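Heavy-metal chelation domain-containing protein (Pyrococcus horikoshii, PDB 3NPG) is of unknown function but probably belongs to the putative heavy-metal chelation proteins, with one part related to NADP-binding Rossmann folds. Local coordinates at residues 32-37 / 228-233; 223-228 / 239-244; 19-24 / 90-95; 68-73 / 82-87. All blocks are in the same frame, centred on the assembly; numbering follows the deposited sequence.

Interaction 1 of 4, residues 32-37 / 228-233; sequences YTWVLV and VKLKLG. With ACT (acetate ion), chain E.
The phenol of Tyr-32, whose CB rests on Leu-230, donates a hydrogen bond from OH to acetate OXT at 2.6 Å. The acetate, probably taken up from the crystallisation liquor, lies at the edge of the ring and near its plane, and Thr-199 OG1 binds it as well. At the other end of the side chain, Tyr-32 CB meets Leu-230 CD2 at 3.9 Å. The second leucine methyl, CD1, turns to the indole of Trp-34 and lies 3.9 Å from Trp-34 CB, so that the two branches of one leucine serve two residues of the strand. Trp-34 CG sits between the backbone N and the carbonyl carbon (chi1 56°), which sets the indole against Leu-230 and Lys-231. Strand 32-38 is the middle strand of a three-stranded antiparallel sheet, and the axes of 32-37 and 228-232 pass 9.3 Å apart, with 139° between their N-to-C directions. The extended chain of Lys-231 reaches back obliquely to the benzo part of the indole, its CE 3.7 Å from Trp-34 CZ2. With an alanine in place of Trp-34, Leu-230 CD1 and Lys-231 CE would probably lose their shared support, opening a gap between sheet and helix. A neighbouring subunit also reaches helix 223-232: Phe-26 of that subunit packs on Lys-231, and its Glu-63 forms a salt bridge with Lys-229.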
loop_
_atom_site.group_PDB
_atom_site.type_symbol
_atom_site.label_atom_id
_atom_site.label_comp_id
_atom_site.label_asym_id
_atom_site.label_seq_id
_atom_site.Cartn_x
_atom_site.Cartn_y
_atom_site.Cartn_z
ATOM N N TYR A 32 6.209 11.820 14.048
ATOM C CA TYR A 32 6.793 13.066 13.578
ATOM C C TYR A 32 8.295 13.079 13.615
ATOM O O TYR A 32 8.907 12.548 14.553
ATOM C CB TYR A 32 6.237 14.255 14.379
ATOM C CG TYR A 32 4.838 14.641 13.972
ATOM C CD1 TYR A 32 3.733 13.989 14.503
ATOM C CD2 TYR A 32 4.615 15.636 13.026
ATOM C CE1 TYR A 32 2.442 14.294 14.081
ATOM C CE2 TYR A 32 3.329 15.968 12.614
ATOM C CZ TYR A 32 2.243 15.291 13.142
ATOM O OH TYR A 32 0.972 15.604 12.734
ATOM N N THR A 33 8.904 13.714 12.598
ATOM C CA THR A 33 10.322 14.029 12.571
ATOM C C THR A 33 10.473 15.345 13.309
ATOM O O THR A 33 9.646 16.242 13.129
ATOM C CB THR A 33 10.813 14.146 11.112
ATOM O OG1 THR A 33 10.709 12.871 10.480
ATOM C CG2 THR A 33 12.239 14.659 11.010
ATOM N N TRP A 34 11.452 15.440 14.207
ATOM C CA TRP A 34 11.621 16.654 14.993
ATOM C C TRP A 34 13.034 17.188 14.964
ATOM O O TRP A 34 13.984 16.429 14.778
ATOM C CB TRP A 34 11.138 16.450 16.436
ATOM C CG TRP A 34 11.802 15.316 17.147
ATOM C CD1 TRP A 34 11.350 14.034 17.248
ATOM C CD2 TRP A 34 13.021 15.373 17.894
ATOM N NE1 TRP A 34 12.216 13.286 18.010
ATOM C CE2 TRP A 34 13.246 14.086 18.430
ATOM C CE3 TRP A 34 13.955 16.391 18.161
ATOM C CZ2 TRP A 34 14.370 13.787 19.205
ATOM C CZ3 TRP A 34 15.065 16.090 18.927
ATOM C CH2 TRP A 34 15.268 14.800 19.434
ATOM N N VAL A 35 13.173 18.506 15.139
ATOM C CA VAL A 35 14.464 19.183 15.200
ATOM C C VAL A 35 14.455 20.135 16.390
ATOM O O VAL A 35 13.582 21.007 16.477
ATOM C CB VAL A 35 14.799 19.921 13.864
ATOM C CG1 VAL A 35 15.945 20.905 14.049
ATOM C CG2 VAL A 35 15.115 18.925 12.745
ATOM N N LEU A 36 15.373 19.922 17.343
ATOM C CA LEU A 36 15.492 20.772 18.524
ATOM C C LEU A 36 16.603 21.812 18.312
ATOM O O LEU A 36 17.723 21.450 17.941
ATOM C CB LEU A 36 15.780 19.907 19.771
ATOM C CG LEU A 36 15.800 20.634 21.121
ATOM C CD1 LEU A 36 14.470 21.334 21.395
ATOM C CD2 LEU A 36 16.136 19.670 22.250
ATOM N N VAL A 37 16.273 23.108 18.468
ATOM C CA VAL A 37 17.251 24.192 18.282
ATOM C C VAL A 37 17.400 25.034 19.546
ATOM O O VAL A 37 16.535 24.985 20.420
ATOM C CB VAL A 37 16.939 25.073 17.033
ATOM C CG1 VAL A 37 16.982 24.248 15.753
ATOM C CG2 VAL A 37 15.594 25.795 17.179
ATOM N N VAL A 228 9.721 13.451 25.046
ATOM C CA VAL A 228 9.498 12.123 25.616
ATOM C C VAL A 228 8.385 11.407 24.853
ATOM O O VAL A 228 8.554 10.256 24.459
ATOM C CB VAL A 228 9.203 12.208 27.146
ATOM C CG1 VAL A 228 8.625 10.898 27.676
ATOM C CG2 VAL A 228 10.457 12.597 27.922
ATOM N N LYS A 229 7.283 12.117 24.569
ATOM C CA LYS A 229 6.153 11.544 23.838
ATOM C C LYS A 229 6.477 11.337 22.358
ATOM O O LYS A 229 6.087 10.317 21.792
ATOM C CB LYS A 229 4.888 12.405 24.017
ATOM C CG LYS A 229 4.458 12.581 25.489
ATOM C CD LYS A 229 3.863 11.300 26.087
ATOM C CE LYS A 229 3.389 11.517 27.502
ATOM N NZ LYS A 229 2.949 10.249 28.137
ATOM N N LEU A 230 7.233 12.284 21.733
ATOM C CA LEU A 230 7.638 12.144 20.317
ATOM C C LEU A 230 8.518 10.913 20.137
ATOM O O LEU A 230 8.337 10.157 19.176
ATOM C CB LEU A 230 8.390 13.399 19.821
ATOM C CG LEU A 230 7.537 14.610 19.437
ATOM C CD1 LEU A 230 8.401 15.802 19.184
ATOM C CD2 LEU A 230 6.688 14.325 18.210
ATOM N N LYS A 231 9.455 10.691 21.088
ATOM C CA LYS A 231 10.352 9.532 21.079
ATOM C C LYS A 231 9.585 8.236 21.356
ATOM O O LYS A 231 9.982 7.175 20.870
ATOM C CB LYS A 231 11.481 9.717 22.104
ATOM C CG LYS A 231 12.539 10.720 21.679
ATOM C CD LYS A 231 13.364 11.190 22.861
ATOM C CE LYS A 231 14.549 11.997 22.412
ATOM N NZ LYS A 231 15.096 12.831 23.506
ATOM N N LEU A 232 8.472 8.325 22.128
ATOM C CA LEU A 232 7.634 7.162 22.453
ATOM C C LEU A 232 6.635 6.835 21.333
ATOM O O LEU A 232 6.006 5.782 21.361
ATOM C CB LEU A 232 6.885 7.379 23.785
ATOM C CG LEU A 232 7.689 7.114 25.060
ATOM C CD1 LEU A 232 7.009 7.716 26.255
ATOM C CD2 LEU A 232 7.912 5.628 25.272
ATOM N N GLY A 233 6.504 7.742 20.364
ATOM C CA GLY A 233 5.593 7.569 19.237
ATOM C C GLY A 233 4.146 7.864 19.584
ATOM O O GLY A 233 3.234 7.306 18.968
HETATM C C ACT E . 0.539 17.415 9.806
HETATM O O ACT E . 0.938 18.018 8.861
HETATM O OXT ACT E . 1.320 17.082 10.628
HETATM C CH3 ACT E . -0.941 17.062 9.936
#

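Interaction 2 of 4, residues 223-228 / 239-244; sequences IEKALV and ESESIK
Ala-226 and Glu-241 bring the two backbones together, their CA atoms 5.5 Å apart, where helix 223-232 passes the type I turn from Glu-239 to Ser-242 that leads into strand 242-248. The side chain of Glu-241 does most of the touching. Its CB meets the methyl of Ala-226 at 3.8 Å between the two CB atoms. Beyond that the chain bends at its second torsion (chi2 -64°), which lays the carboxylate against the aliphatic part of Lys-225. Glu-241 CD comes to 3.4 Å from Lys-225 CB, and Glu-241 OE2 is equally near Lys-225 CD. The lysine chain runs extended beyond CG and crosses the glutamate obliquely, carrying its ammonium past the carboxylate. Around this pair, the main chain of Glu-241 is hydrogen-bonded to that of Thr-221, and Ala-226 packs on Val-220 of the adjacent strand 214-220. The contact thus ties the helix following that strand to the turn preceding the antiparallel edge strand of the mixed sheet. On the side of the turn remote from the helix, Glu-239 OE2 and Lys-244 NZ form a salt bridge at 3.5 Å. Lys-225 NZ, by contrast, stays 4.8 Å from Glu-241 OE2: the contact rests on packing of the carboxylate and Glu-241 CB against the aliphatic part of Lys-225 and the Ala-226 methyl, while the opposite charges probably attract each other without forming a salt bridge.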
loop_
_atom_site.group_PDB
_atom_site.type_symbol
_atom_site.label_atom_id
_atom_site.label_comp_id
_atom_site.label_asym_id
_atom_site.label_seq_id
_atom_site.Cartn_x
_atom_site.Cartn_y
_atom_site.Cartn_z
ATOM N N ILE A 223 8.979 21.510 26.087
ATOM C CA ILE A 223 9.865 20.805 25.149
ATOM C C ILE A 223 10.276 19.411 25.667
ATOM O O ILE A 223 10.230 18.440 24.909
ATOM C CB ILE A 223 11.106 21.681 24.797
ATOM C CG1 ILE A 223 10.695 23.129 24.362
ATOM C CG2 ILE A 223 12.006 20.992 23.769
ATOM C CD1 ILE A 223 10.098 23.287 22.955
ATOM N N GLU A 224 10.680 19.320 26.953
ATOM C CA GLU A 224 11.139 18.060 27.548
ATOM C C GLU A 224 10.050 16.983 27.553
ATOM O O GLU A 224 10.308 15.855 27.132
ATOM C CB GLU A 224 11.691 18.288 28.968
ATOM C CG GLU A 224 13.018 19.035 28.995
ATOM C CD GLU A 224 14.177 18.317 28.323
ATOM O OE1 GLU A 224 14.309 17.085 28.513
ATOM O OE2 GLU A 224 14.966 18.993 27.624
ATOM N N LYS A 225 8.829 17.337 28.010
ATOM C CA LYS A 225 7.709 16.389 28.071
ATOM C C LYS A 225 7.228 15.978 26.670
ATOM O O LYS A 225 6.880 14.813 26.459
ATOM C CB LYS A 225 6.551 16.960 28.899
ATOM C CG LYS A 225 6.836 17.024 30.393
ATOM C CD LYS A 225 5.557 17.224 31.194
ATOM C CE LYS A 225 5.819 17.312 32.675
ATOM N NZ LYS A 225 4.553 17.348 33.455
ATOM N N ALA A 226 7.235 16.932 25.705
ATOM C CA ALA A 226 6.829 16.668 24.321
ATOM C C ALA A 226 7.838 15.759 23.597
ATOM O O ALA A 226 7.427 14.902 22.820
ATOM C CB ALA A 226 6.659 17.971 23.566
ATOM N N LEU A 227 9.159 15.931 23.875
ATOM C CA LEU A 227 10.215 15.081 23.295
ATOM C C LEU A 227 10.088 13.644 23.767
ATOM O O LEU A 227 10.301 12.720 22.985
ATOM C CB LEU A 227 11.613 15.622 23.645
ATOM C CG LEU A 227 12.154 16.713 22.732
ATOM C CD1 LEU A 227 13.444 17.265 23.267
ATOM C CD2 LEU A 227 12.350 16.199 21.327
ATOM N N VAL A 228 9.721 13.451 25.046
ATOM C CA VAL A 228 9.498 12.123 25.616
ATOM C C VAL A 228 8.385 11.407 24.853
ATOM O O VAL A 228 8.554 10.256 24.459
ATOM C CB VAL A 228 9.203 12.208 27.146
ATOM C CG1 VAL A 228 8.625 10.898 27.676
ATOM C CG2 VAL A 228 10.457 12.597 27.922
ATOM N N GLU A 239 0.705 16.294 21.580
ATOM C CA GLU A 239 -0.339 17.294 21.345
ATOM C C GLU A 239 -0.762 17.972 22.661
ATOM O O GLU A 239 -1.038 19.173 22.673
ATOM C CB GLU A 239 -1.554 16.631 20.666
ATOM C CG GLU A 239 -2.503 17.606 19.997
ATOM C CD GLU A 239 -3.628 16.947 19.221
ATOM O OE1 GLU A 239 -4.288 16.040 19.779
ATOM O OE2 GLU A 239 -3.864 17.355 18.061
ATOM N N SER A 240 -0.785 17.200 23.775
ATOM C CA SER A 240 -1.174 17.719 25.095
ATOM C C SER A 240 -0.102 18.644 25.693
ATOM O O SER A 240 -0.396 19.408 26.614
ATOM C CB SER A 240 -1.481 16.574 26.054
ATOM O OG SER A 240 -0.332 15.777 26.285
ATOM N N GLU A 241 1.137 18.578 25.168
ATOM C CA GLU A 241 2.240 19.433 25.631
ATOM C C GLU A 241 2.407 20.644 24.704
ATOM O O GLU A 241 3.461 21.287 24.701
ATOM C CB GLU A 241 3.554 18.626 25.716
ATOM C CG GLU A 241 3.506 17.471 26.706
ATOM C CD GLU A 241 3.317 17.855 28.164
ATOM O OE1 GLU A 241 3.596 19.024 28.519
ATOM O OE2 GLU A 241 2.972 16.960 28.967
ATOM N N SER A 242 1.353 20.963 23.933
ATOM C CA SER A 242 1.373 22.064 22.982
ATOM C C SER A 242 0.082 22.869 23.048
ATOM O O SER A 242 -0.899 22.414 23.639
ATOM C CB SER A 242 1.576 21.533 21.564
ATOM O OG SER A 242 2.800 20.828 21.445
ATOM N N ILE A 243 0.075 24.067 22.430
ATOM C CA ILE A 243 -1.125 24.896 22.328
ATOM C C ILE A 243 -1.481 25.141 20.870
ATOM O O ILE A 243 -0.636 25.594 20.097
ATOM C CB ILE A 243 -1.016 26.222 23.145
ATOM C CG1 ILE A 243 0.315 26.960 22.871
ATOM C CG2 ILE A 243 -1.215 25.963 24.637
ATOM C CD1 ILE A 243 0.175 28.180 22.043
ATOM N N LYS A 244 -2.709 24.780 20.475
ATOM C CA LYS A 244 -3.178 24.957 19.103
ATOM C C LYS A 244 -3.443 26.432 18.804
ATOM O O LYS A 244 -3.915 27.157 19.670
ATOM C CB LYS A 244 -4.442 24.123 18.854
ATOM C CG LYS A 244 -4.179 22.623 18.760
ATOM C CD LYS A 244 -5.472 21.837 18.570
ATOM C CE LYS A 244 -5.222 20.351 18.518
ATOM N NZ LYS A 244 -6.492 19.580 18.453
#

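Interaction 3 of 4, residues 19-24 / 90-95; sequences EDLKLV and NAVSQY
Leu-21 fits between Val-92 and Tyr-95 and gives one methyl to each. Its CD2 sits over the face of the Tyr-95 ring in a CH-pi contact, 3.5 Å from the centroid and only 6° off the ring normal, so the methyl is centred and lies at nearly the same distance from all six ring carbons. The other branch, CD1, turns to valine and meets Val-92 CG1 at 3.8 Å. Val-92 and Tyr-95 are three residues apart on helix 79-96 and therefore face the leucine from successive places along one side of it. With CG trans to the backbone N (chi1 -177°), Tyr-95 presents the face of its ring to Leu-21 CD2. The far end of the ring is fixed too, for Tyr-95 OH is hydrogen-bonded to the backbone N of Glu-41. An alanine at Tyr-95 would probably leave Leu-21 CD2 without its aromatic platform and the Glu-41 N-H without this partner. Further out, Leu-67 touches both Leu-21 and Val-92, while Ile-71 packs on Val-92, so the short helix 67-72 closes another side of the group. Ala-44 of strand 43-49 lies against the tyrosine. Leu-21 immediately precedes edge strand 22-27, and the contact joins the start of that strand to the later turns of the long helix in a two-layer alpha+beta arrangement, a helix packed on an antiparallel sheet.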
loop_
_atom_site.group_PDB
_atom_site.type_symbol
_atom_site.label_atom_id
_atom_site.label_comp_id
_atom_site.label_asym_id
_atom_site.label_seq_id
_atom_site.Cartn_x
_atom_site.Cartn_y
_atom_site.Cartn_z
ATOM N N GLU A 19 20.790 31.986 11.470
ATOM C CA GLU A 19 22.150 32.483 11.719
ATOM C C GLU A 19 22.528 32.454 13.204
ATOM O O GLU A 19 23.633 32.026 13.546
ATOM C CB GLU A 19 22.326 33.899 11.143
ATOM N N ASP A 20 21.605 32.892 14.085
ATOM C CA ASP A 20 21.866 32.941 15.529
ATOM C C ASP A 20 21.315 31.710 16.275
ATOM O O ASP A 20 21.275 31.710 17.505
ATOM C CB ASP A 20 21.311 34.246 16.137
ATOM C CG ASP A 20 21.962 35.507 15.585
ATOM O OD1 ASP A 20 23.216 35.566 15.548
ATOM O OD2 ASP A 20 21.221 36.459 15.251
ATOM N N LEU A 21 20.930 30.652 15.532
ATOM C CA LEU A 21 20.404 29.415 16.130
ATOM C C LEU A 21 21.330 28.227 15.865
ATOM O O LEU A 21 21.970 28.161 14.811
ATOM C CB LEU A 21 18.997 29.110 15.602
ATOM C CG LEU A 21 17.886 30.048 16.053
ATOM C CD1 LEU A 21 16.665 29.863 15.213
ATOM C CD2 LEU A 21 17.551 29.840 17.518
ATOM N N LYS A 22 21.391 27.279 16.816
ATOM C CA LYS A 22 22.233 26.088 16.697
ATOM C C LYS A 22 21.408 24.818 16.852
ATOM O O LYS A 22 20.424 24.806 17.596
ATOM C CB LYS A 22 23.363 26.113 17.750
ATOM C CG LYS A 22 24.433 27.163 17.488
ATOM C CD LYS A 22 25.573 27.055 18.484
ATOM N N LEU A 23 21.821 23.736 16.169
ATOM C CA LEU A 23 21.155 22.440 16.271
ATOM C C LEU A 23 21.530 21.747 17.594
ATOM O O LEU A 23 22.713 21.619 17.910
ATOM C CB LEU A 23 21.541 21.549 15.067
ATOM C CG LEU A 23 20.981 20.117 15.066
ATOM C CD1 LEU A 23 19.475 20.114 14.874
ATOM C CD2 LEU A 23 21.641 19.280 13.991
ATOM N N VAL A 24 20.517 21.323 18.374
ATOM C CA VAL A 24 20.740 20.610 19.640
ATOM C C VAL A 24 20.602 19.103 19.417
ATOM O O VAL A 24 21.535 18.349 19.689
ATOM C CB VAL A 24 19.786 21.115 20.759
ATOM C CG1 VAL A 24 19.930 20.273 22.022
ATOM C CG2 VAL A 24 20.027 22.589 21.062
ATOM N N ASN A 90 10.606 24.676 10.669
ATOM C CA ASN A 90 9.614 24.847 11.725
ATOM C C ASN A 90 10.278 25.149 13.071
ATOM O O ASN A 90 9.756 25.952 13.839
ATOM C CB ASN A 90 8.725 23.611 11.829
ATOM C CG ASN A 90 7.840 23.399 10.624
ATOM O OD1 ASN A 90 7.538 24.327 9.866
ATOM N ND2 ASN A 90 7.377 22.178 10.438
ATOM N N ALA A 91 11.445 24.520 13.345
ATOM C CA ALA A 91 12.201 24.759 14.579
ATOM C C ALA A 91 12.627 26.217 14.672
ATOM O O ALA A 91 12.385 26.865 15.695
ATOM C CB ALA A 91 13.419 23.852 14.626
ATOM N N VAL A 92 13.205 26.759 13.567
ATOM C CA VAL A 92 13.625 28.165 13.479
ATOM C C VAL A 92 12.398 29.084 13.610
ATOM O O VAL A 92 12.449 30.089 14.319
ATOM C CB VAL A 92 14.409 28.433 12.154
ATOM C CG1 VAL A 92 14.700 29.921 11.974
ATOM C CG2 VAL A 92 15.698 27.620 12.108
ATOM N N SER A 93 11.274 28.689 12.973
ATOM C CA SER A 93 10.023 29.441 12.991
ATOM C C SER A 93 9.420 29.514 14.385
ATOM O O SER A 93 8.983 30.577 14.801
ATOM C CB SER A 93 9.020 28.822 12.026
ATOM O OG SER A 93 9.521 28.798 10.699
ATOM N N GLN A 94 9.407 28.382 15.115
ATOM C CA GLN A 94 8.840 28.306 16.474
ATOM C C GLN A 94 9.628 29.144 17.490
ATOM O O GLN A 94 9.078 29.547 18.518
ATOM C CB GLN A 94 8.725 26.843 16.937
ATOM C CG GLN A 94 7.671 26.047 16.172
ATOM C CD GLN A 94 6.273 26.482 16.517
ATOM O OE1 GLN A 94 5.748 26.148 17.570
ATOM N NE2 GLN A 94 5.624 27.201 15.615
ATOM N N TYR A 95 10.906 29.428 17.190
ATOM C CA TYR A 95 11.739 30.290 18.022
ATOM C C TYR A 95 11.344 31.764 17.818
ATOM O O TYR A 95 11.306 32.527 18.784
ATOM C CB TYR A 95 13.233 30.077 17.684
ATOM C CG TYR A 95 14.184 30.874 18.555
ATOM C CD1 TYR A 95 14.650 30.364 19.764
ATOM C CD2 TYR A 95 14.676 32.106 18.139
ATOM C CE1 TYR A 95 15.548 31.082 20.557
ATOM C CE2 TYR A 95 15.569 32.835 18.923
ATOM C CZ TYR A 95 16.000 32.321 20.134
ATOM O OH TYR A 95 16.886 33.038 20.902
#

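Interaction 4 of 4, residues 68-73 / 82-87; sequences LEFIDK and RTLGVA
Apolar packing between Phe-70 and Leu-84 forms one part of this contact, with Phe-70 CE2 4.4 Å from Leu-84 CD2. Phe-70 keeps CG anti to its carbonyl carbon (chi1 -80°), which places the ring beside the leucine; its CB lies 4.1 Å from Leu-84 O. Leu-232 of a neighbouring subunit packs on both side chains, and Phe-26 of the same chain meets the Phe-70 ring edge-to-face. Backbone packing forms the second part. Gly-85 brings its CA close to Phe-70 O, and the CA atoms of Ile-71 and Gly-85 are 4.4 Å apart. Gly-85 has no side chain facing the other helix, which is consistent with this close approach. Where the first helix ends, Arg-82 CA makes a CA-H...O contact of 3.6 Å with Lys-73 O. Charged groups act beside the interface rather than across it. Lys-73 NZ bridges back to Glu-69 OE2 at 3.1 Å and is also hydrogen-bonded to Ser-61 OG, while the Arg-82 guanidinium turns away to the carbonyl oxygens of Ser-76 and Val-176. The short axes approach to 7.4 Å, with 119° between their N-to-C directions. Helices 67-72 and 79-96 thus form a pair of consecutive helices joined by a short connection, crossing closely at a glycine.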
loop_
_atom_site.group_PDB
_atom_site.type_symbol
_atom_site.label_atom_id
_atom_site.label_comp_id
_atom_site.label_asym_id
_atom_site.label_seq_id
_atom_site.Cartn_x
_atom_site.Cartn_y
_atom_site.Cartn_z
ATOM N N LEU A 68 21.755 24.766 9.315
ATOM C CA LEU A 68 21.812 25.285 7.941
ATOM C C LEU A 68 21.838 24.157 6.897
ATOM O O LEU A 68 21.240 24.299 5.832
ATOM C CB LEU A 68 23.022 26.223 7.762
ATOM C CG LEU A 68 22.946 27.563 8.517
ATOM C CD1 LEU A 68 24.295 28.242 8.555
ATOM C CD2 LEU A 68 21.899 28.482 7.903
ATOM N N GLU A 69 22.513 23.023 7.221
ATOM C CA GLU A 69 22.586 21.846 6.335
ATOM C C GLU A 69 21.202 21.205 6.187
ATOM O O GLU A 69 20.803 20.854 5.072
ATOM C CB GLU A 69 23.605 20.817 6.882
ATOM C CG GLU A 69 23.808 19.591 5.996
ATOM C CD GLU A 69 24.679 19.801 4.770
ATOM O OE1 GLU A 69 25.580 20.669 4.819
ATOM O OE2 GLU A 69 24.511 19.041 3.789
ATOM N N PHE A 70 20.451 21.093 7.308
ATOM C CA PHE A 70 19.096 20.533 7.302
ATOM C C PHE A 70 18.163 21.369 6.447
ATOM O O PHE A 70 17.504 20.828 5.560
ATOM C CB PHE A 70 18.541 20.415 8.740
ATOM C CG PHE A 70 19.028 19.217 9.538
ATOM C CD1 PHE A 70 19.850 18.256 8.957
ATOM C CD2 PHE A 70 18.630 19.032 10.857
ATOM C CE1 PHE A 70 20.290 17.154 9.689
ATOM C CE2 PHE A 70 19.069 17.926 11.587
ATOM C CZ PHE A 70 19.897 16.995 11.000
ATOM N N ILE A 71 18.150 22.713 6.667
ATOM C CA ILE A 71 17.281 23.647 5.926
ATOM C C ILE A 71 17.594 23.658 4.422
ATOM O O ILE A 71 16.673 23.736 3.611
ATOM C CB ILE A 71 17.314 25.086 6.551
ATOM C CG1 ILE A 71 16.932 25.049 8.053
ATOM C CG2 ILE A 71 16.394 26.048 5.777
ATOM C CD1 ILE A 71 17.262 26.322 8.824
ATOM N N ASP A 72 18.883 23.551 4.052
ATOM C CA ASP A 72 19.284 23.533 2.641
ATOM C C ASP A 72 18.712 22.304 1.912
ATOM O O ASP A 72 18.425 22.376 0.717
ATOM C CB ASP A 72 20.816 23.573 2.512
ATOM C CG ASP A 72 21.305 23.651 1.077
ATOM O OD1 ASP A 72 20.807 24.520 0.328
ATOM O OD2 ASP A 72 22.185 22.843 0.705
ATOM N N LYS A 73 18.508 21.193 2.648
ATOM C CA LYS A 73 18.001 19.940 2.085
ATOM C C LYS A 73 16.457 19.846 2.128
ATOM O O LYS A 73 15.909 18.759 1.962
ATOM C CB LYS A 73 18.636 18.731 2.806
ATOM C CG LYS A 73 20.165 18.658 2.675
ATOM C CD LYS A 73 20.601 18.155 1.315
ATOM C CE LYS A 73 22.095 18.155 1.169
ATOM N NZ LYS A 73 22.736 17.190 2.094
ATOM N N ARG A 82 13.989 16.087 3.014
ATOM C CA ARG A 82 12.928 17.111 3.009
ATOM C C ARG A 82 12.275 17.228 4.380
ATOM O O ARG A 82 12.094 18.342 4.882
ATOM C CB ARG A 82 11.848 16.783 1.967
ATOM C CG ARG A 82 12.183 17.215 0.566
ATOM C CD ARG A 82 10.927 17.514 -0.254
ATOM N NE ARG A 82 10.015 16.363 -0.337
ATOM C CZ ARG A 82 10.146 15.367 -1.214
ATOM N NH1 ARG A 82 11.176 15.342 -2.051
ATOM N NH2 ARG A 82 9.266 14.374 -1.236
ATOM N N THR A 83 11.848 16.075 4.961
ATOM C CA THR A 83 11.168 16.043 6.262
ATOM C C THR A 83 12.047 16.643 7.370
ATOM O O THR A 83 11.570 17.481 8.136
ATOM C CB THR A 83 10.679 14.622 6.583
ATOM O OG1 THR A 83 10.067 14.064 5.414
ATOM C CG2 THR A 83 9.697 14.599 7.741
ATOM N N LEU A 84 13.356 16.279 7.398
ATOM C CA LEU A 84 14.313 16.846 8.369
ATOM C C LEU A 84 14.518 18.355 8.128
ATOM O O LEU A 84 14.695 19.117 9.084
ATOM C CB LEU A 84 15.660 16.104 8.304
ATOM C CG LEU A 84 15.732 14.773 9.065
ATOM C CD1 LEU A 84 16.846 13.893 8.523
ATOM C CD2 LEU A 84 15.917 15.000 10.564
ATOM N N GLY A 85 14.453 18.766 6.852
ATOM C CA GLY A 85 14.576 20.166 6.456
ATOM C C GLY A 85 13.381 21.008 6.863
ATOM O O GLY A 85 13.548 22.104 7.402
ATOM N N VAL A 86 12.161 20.496 6.610
ATOM C CA VAL A 86 10.914 21.167 7.006
ATOM C C VAL A 86 10.806 21.247 8.546
ATOM O O VAL A 86 10.453 22.299 9.079
ATOM C CB VAL A 86 9.672 20.491 6.364
ATOM C CG1 VAL A 86 8.376 21.037 6.953
ATOM C CG2 VAL A 86 9.687 20.653 4.846
ATOM N N ALA A 87 11.187 20.155 9.259
ATOM C CA ALA A 87 11.207 20.143 10.732
ATOM C C ALA A 87 12.181 21.194 11.269
ATOM O O ALA A 87 11.900 21.830 12.281
ATOM C CB ALA A 87 11.590 18.764 11.245
#

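Strand 32-38 connects most of these contacts. Interactions 1 and 2, centred 9 Å apart, share helix 223-232: Trp-34 and Leu-36 pack on Leu-227, and Leu-36 also touches Ile-223. Interaction 3 joins the same antiparallel sheet through the neighbouring strand, with a probable hydrogen bond of 2.8 Å between Leu-36 O and Val-24 N. Interaction 4 lies on the face of the sheet opposite to helix 223-232, where Thr-33 meets Thr-83 and Leu-84. Interactions 3 and 4, 11 Å apart between centres, both use helix 79-96 and meet through Leu-23 and Phe-70. Interactions 2 and 4 are separate, about 22 Å between centres. The acetate belongs to interaction 1.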